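Local coordinates for response regulator receiver domain protein (CheY) (Rhodospirillum rubrum, PDB 3HEB) that probably acts as a CheY-like receiver domain of bacterial two-component signalling, taking up a phosphoryl group on an aspartate, at residues I20-N23 / I24-G28; K82-P85 / H86-R89. All blocks are in the same frame, centred on the assembly; numbering follows the deposited sequence.

Both contacts are local and lie within one receiver domain, but they belong to different elements on opposite sides of its centre, with their own centres about 27 Å apart. Contact 1 spans the last turns of helix 14-26 and its C-terminal cap; it is partly buried, with Ile-20, Asn-23 and Ile-24 packed inward and a charged, mostly basic outer side (Lys-22, Arg-25 and Arg-26 beside Glu-21). Contact 2 is mainly a surface feature, where the chain leaves helix 74-83 and turns before strand 92-96. Between the segments of contact 1 the hydrogen bonds are main-chain only, several of them weak; in contact 2 side-chain bonds of Asn-84 and Lys-82 join two backbone bonds.

Contact 1: residues I20-N23 / I24-G28; sequences IEKN and IRRAG
CG of Arg-25 lies beside its backbone N (chi1 -56°), which sets it 3.2 Å from Glu-21 O; the bend at chi2 (-45°) then turns the rest of the chain. Ile-24 has its CG1 branch beside the backbone N, which places that atom 3.0 Å from Ile-20 O and 4.3 Å from Ile-20 CG2; the two isoleucines, one helical turn apart, are in loose apolar contact. Asn-23 and Arg-26 run side by side in the same direction, their amide and guanidinium planes inclined at 52°. The touch is made by Asn-23 OD1, 3.3 Å from Arg-26 CD, and the amide's polar ends are taken elsewhere: OD1 by Arg-130 NH2 and ND2 by Leu-19 O. This two-sided grip fixes the rotation of a buried amide. Lys-22 and Arg-26 also lie alongside each other, and the modelled closeness of NZ to NH1, two like-charged donors, is doubtful at this resolution.

Beneath the side chains, Arg-26 N donates to Lys-22 O at 2.8 Å. Arg-25 N to Glu-21 O and Ala-27 N to Asn-23 O are weak, as are the two bonds of Ile-24 N, to Ile-20 O and Glu-21 O. The helix stops in a Schellman motif, where Gly-28 takes a positive phi and its N reaches Arg-25 O at 2.8 Å. Arg-25 NH1 then bonds to Val-29 O and Asn-31 O, tying the helix end to the loop that follows.

This side of the helix faces helix 122-136, where Ile-20, Asn-23 and Ile-24 all meet Ile-129 and Asn-23 also meets Ala-126. Helix 14-26 packs here on helix 122-136; along the chain it connects parallel strands 6-10 and 33-36 of a beta-alpha-beta unit.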
loop_
_atom_site.group_PDB
_atom_site.type_symbol
_atom_site.label_atom_id
_atom_site.label_comp_id
_atom_site.label_asym_id
_atom_site.label_seq_id
_atom_site.Cartn_x
_atom_site.Cartn_y
_atom_site.Cartn_z
ATOM N N ILE A 20 -10.318 -12.372 -10.345
ATOM C CA ILE A 20 -9.825 -11.068 -9.929
ATOM C C ILE A 20 -10.549 -9.969 -10.692
ATOM O O ILE A 20 -11.050 -9.009 -10.107
ATOM C CB ILE A 20 -8.307 -10.951 -10.218
ATOM C CG1 ILE A 20 -7.530 -11.960 -9.366
ATOM C CG2 ILE A 20 -7.823 -9.543 -9.922
ATOM C CD1 ILE A 20 -6.056 -12.064 -9.722
ATOM N N GLU A 21 -10.616 -10.131 -12.009
ATOM C CA GLU A 21 -11.246 -9.161 -12.879
ATOM C C GLU A 21 -12.719 -8.923 -12.595
ATOM O O GLU A 21 -13.162 -7.782 -12.555
ATOM C CB GLU A 21 -11.093 -9.599 -14.332
ATOM C CG GLU A 21 -11.724 -8.655 -15.351
ATOM C CD GLU A 21 -12.076 -9.346 -16.678
ATOM O OE1 GLU A 21 -11.271 -10.173 -17.185
ATOM O OE2 GLU A 21 -13.166 -9.052 -17.221
ATOM N N LYS A 22 -13.491 -9.986 -12.407
ATOM C CA LYS A 22 -14.914 -9.795 -12.175
ATOM C C LYS A 22 -15.214 -9.257 -10.798
ATOM O O LYS A 22 -16.222 -8.591 -10.597
ATOM C CB LYS A 22 -15.690 -11.095 -12.404
ATOM C CG LYS A 22 -15.384 -12.215 -11.436
ATOM C CD LYS A 22 -16.163 -13.480 -11.801
ATOM C CE LYS A 22 -17.650 -13.183 -11.961
ATOM N NZ LYS A 22 -18.176 -12.411 -10.798
ATOM N N ASN A 23 -14.342 -9.530 -9.841
ATOM C CA ASN A 23 -14.599 -9.028 -8.510
ATOM C C ASN A 23 -14.190 -7.575 -8.385
ATOM O O ASN A 23 -14.671 -6.864 -7.507
ATOM C CB ASN A 23 -13.918 -9.916 -7.480
ATOM C CG ASN A 23 -14.730 -11.159 -7.193
ATOM O OD1 ASN A 23 -15.756 -11.090 -6.515
ATOM N ND2 ASN A 23 -14.299 -12.294 -7.726
ATOM N N ILE A 24 -13.323 -7.123 -9.280
ATOM C CA ILE A 24 -12.927 -5.729 -9.260
ATOM C C ILE A 24 -14.131 -4.947 -9.790
ATOM O O ILE A 24 -14.439 -3.850 -9.304
ATOM C CB ILE A 24 -11.706 -5.471 -10.165
ATOM C CG1 ILE A 24 -10.462 -6.119 -9.554
ATOM C CG2 ILE A 24 -11.489 -3.975 -10.346
ATOM C CD1 ILE A 24 -10.137 -5.626 -8.170
ATOM N N ARG A 25 -14.802 -5.519 -10.789
ATOM C CA ARG A 25 -15.980 -4.888 -11.378
ATOM C C ARG A 25 -17.085 -4.956 -10.354
ATOM O O ARG A 25 -17.876 -4.031 -10.219
ATOM C CB ARG A 25 -16.438 -5.622 -12.639
ATOM C CG ARG A 25 -15.385 -5.754 -13.705
ATOM C CD ARG A 25 -14.650 -4.442 -13.897
ATOM N NE ARG A 25 -13.769 -4.473 -15.058
ATOM C CZ ARG A 25 -12.917 -3.505 -15.376
ATOM N NH1 ARG A 25 -12.818 -2.427 -14.610
ATOM N NH2 ARG A 25 -12.200 -3.594 -16.489
ATOM N N ARG A 26 -17.126 -6.068 -9.629
ATOM C CA ARG A 26 -18.137 -6.280 -8.602
ATOM C C ARG A 26 -18.081 -5.138 -7.595
ATOM O O ARG A 26 -19.099 -4.745 -7.037
ATOM C CB ARG A 26 -17.873 -7.604 -7.888
ATOM C CG ARG A 26 -19.120 -8.368 -7.453
ATOM C CD ARG A 26 -18.720 -9.612 -6.652
ATOM N NE ARG A 26 -19.771 -10.628 -6.591
ATOM C CZ ARG A 26 -20.234 -11.293 -7.645
ATOM N NH1 ARG A 26 -19.745 -11.055 -8.859
ATOM N NH2 ARG A 26 -21.187 -12.205 -7.486
ATOM N N ALA A 27 -16.883 -4.608 -7.378
ATOM C CA ALA A 27 -16.672 -3.523 -6.430
ATOM C C ALA A 27 -17.035 -2.155 -7.006
ATOM O O ALA A 27 -16.924 -1.135 -6.322
ATOM C CB ALA A 27 -15.223 -3.528 -5.964
ATOM N N GLY A 28 -17.472 -2.135 -8.260
ATOM C CA GLY A 28 -17.850 -0.882 -8.884
ATOM C C GLY A 28 -16.712 -0.201 -9.617
ATOM O O GLY A 28 -16.854 0.936 -10.075
#

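Contact 2: residues K82-P85 / H86-R89; sequences KENP and HTRR
Asn-84 and His-86 close an Asx turn just past the end of helix 74-83, in the connection to strand 92-96 of the CheY-like fold. A chi1 of 166° swings the Asn-84 amide away from its own N and lets OD1 reach His-86 N, 2.8 Å away, the donor standing above the amide plane. Its ND2 binds Ser-52 O, so both ends of the amide are held. The Thr-87 side chain crosses that of Asn-84 at about a right angle, and its OG1 bonds to Val-81 O in the preceding helix. Asn-84 O is gripped twice, by Thr-87 N at 3.2 Å and by Arg-88 N at 3.0 Å.

Pro-85 packs loosely on two flat groups. Its CB lies over one face of the His-86 imidazole, displaced toward the rim, while CG sits 4.3 Å above the centre of the Arg-88 guanidinium; Pro-85 CA comes closer, 3.7 Å from Arg-88 NE. Arg-88 NH2 extends to a salt bridge with Glu-145, and Arg-89 NH2 forms another with Asp-109 of the second subunit. Lys-82 bridges the start and end of the turn: its NZ bonds to Ser-90 O and, at 2.7 Å, to Arg-88 O, tilted 22° from that carbonyl plane.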
loop_
_atom_site.group_PDB
_atom_site.type_symbol
_atom_site.label_atom_id
_atom_site.label_comp_id
_atom_site.label_asym_id
_atom_site.label_seq_id
_atom_site.Cartn_x
_atom_site.Cartn_y
_atom_site.Cartn_z
ATOM N N LYS A 82 10.336 -0.892 -9.355
ATOM C CA LYS A 82 10.674 0.013 -8.262
ATOM C C LYS A 82 12.043 0.672 -8.334
ATOM O O LYS A 82 12.369 1.512 -7.493
ATOM C CB LYS A 82 10.522 -0.708 -6.913
ATOM C CG LYS A 82 9.077 -0.981 -6.508
ATOM C CD LYS A 82 8.266 0.316 -6.410
ATOM C CE LYS A 82 6.789 0.036 -6.161
ATOM N NZ LYS A 82 5.972 1.290 -6.124
ATOM N N GLU A 83 12.837 0.299 -9.334
ATOM C CA GLU A 83 14.165 0.876 -9.510
ATOM C C GLU A 83 14.198 1.927 -10.620
ATOM O O GLU A 83 14.947 2.887 -10.536
ATOM C CB GLU A 83 15.188 -0.230 -9.794
ATOM C CG GLU A 83 15.948 -0.693 -8.559
ATOM C CD GLU A 83 16.466 -2.113 -8.681
ATOM O OE1 GLU A 83 17.058 -2.455 -9.725
ATOM O OE2 GLU A 83 16.284 -2.892 -7.723
ATOM N N ASN A 84 13.373 1.744 -11.645
ATOM C CA ASN A 84 13.295 2.670 -12.767
ATOM C C ASN A 84 12.379 3.871 -12.502
ATOM O O ASN A 84 11.232 3.719 -12.087
ATOM C CB ASN A 84 12.823 1.910 -14.009
ATOM C CG ASN A 84 12.392 2.832 -15.142
ATOM O OD1 ASN A 84 11.360 3.496 -15.058
ATOM N ND2 ASN A 84 13.184 2.873 -16.209
ATOM N N PRO A 85 12.882 5.089 -12.754
ATOM C CA PRO A 85 12.191 6.372 -12.569
ATOM C C PRO A 85 10.750 6.520 -13.062
ATOM O O PRO A 85 9.925 7.145 -12.385
ATOM C CB PRO A 85 13.120 7.359 -13.267
ATOM C CG PRO A 85 14.473 6.777 -12.984
ATOM C CD PRO A 85 14.252 5.305 -13.256
ATOM N N HIS A 86 10.434 5.969 -14.232
ATOM C CA HIS A 86 9.085 6.128 -14.775
ATOM C C HIS A 86 8.070 5.051 -14.406
ATOM O O HIS A 86 6.984 5.011 -14.985
ATOM C CB HIS A 86 9.135 6.265 -16.306
ATOM C CG HIS A 86 10.186 7.210 -16.792
ATOM N ND1 HIS A 86 11.439 6.800 -17.178
ATOM C CD2 HIS A 86 10.179 8.566 -16.928
ATOM C CE1 HIS A 86 12.167 7.849 -17.532
ATOM N NE2 HIS A 86 11.414 8.930 -17.385
ATOM N N THR A 87 8.406 4.192 -13.447
ATOM C CA THR A 87 7.490 3.130 -13.034
ATOM C C THR A 87 7.480 2.897 -11.530
ATOM O O THR A 87 6.530 2.335 -10.991
ATOM C CB THR A 87 7.844 1.787 -13.696
ATOM O OG1 THR A 87 9.185 1.420 -13.335
ATOM C CG2 THR A 87 7.720 1.875 -15.204
ATOM N N ARG A 88 8.536 3.322 -10.851
ATOM C CA ARG A 88 8.635 3.111 -9.413
ATOM C C ARG A 88 7.545 3.756 -8.574
ATOM O O ARG A 88 7.146 3.208 -7.552
ATOM C CB ARG A 88 10.003 3.573 -8.905
ATOM C CG ARG A 88 10.295 5.049 -9.102
ATOM C CD ARG A 88 11.697 5.353 -8.620
ATOM N NE ARG A 88 12.103 6.722 -8.905
ATOM C CZ ARG A 88 13.348 7.162 -8.772
ATOM N NH1 ARG A 88 14.298 6.339 -8.348
ATOM N NH2 ARG A 88 13.651 8.415 -9.091
ATOM N N ARG A 89 7.061 4.916 -8.997
ATOM C CA ARG A 89 6.026 5.603 -8.241
ATOM C C ARG A 89 4.694 4.867 -8.350
ATOM O O ARG A 89 3.743 5.177 -7.633
ATOM C CB ARG A 89 5.878 7.037 -8.740
ATOM C CG ARG A 89 5.060 7.925 -7.821
ATOM C CD ARG A 89 4.996 9.337 -8.365
ATOM N NE ARG A 89 6.291 10.009 -8.298
ATOM C CZ ARG A 89 6.595 11.093 -9.000
ATOM N NH1 ARG A 89 5.701 11.620 -9.821
ATOM N NH2 ARG A 89 7.784 11.658 -8.878
#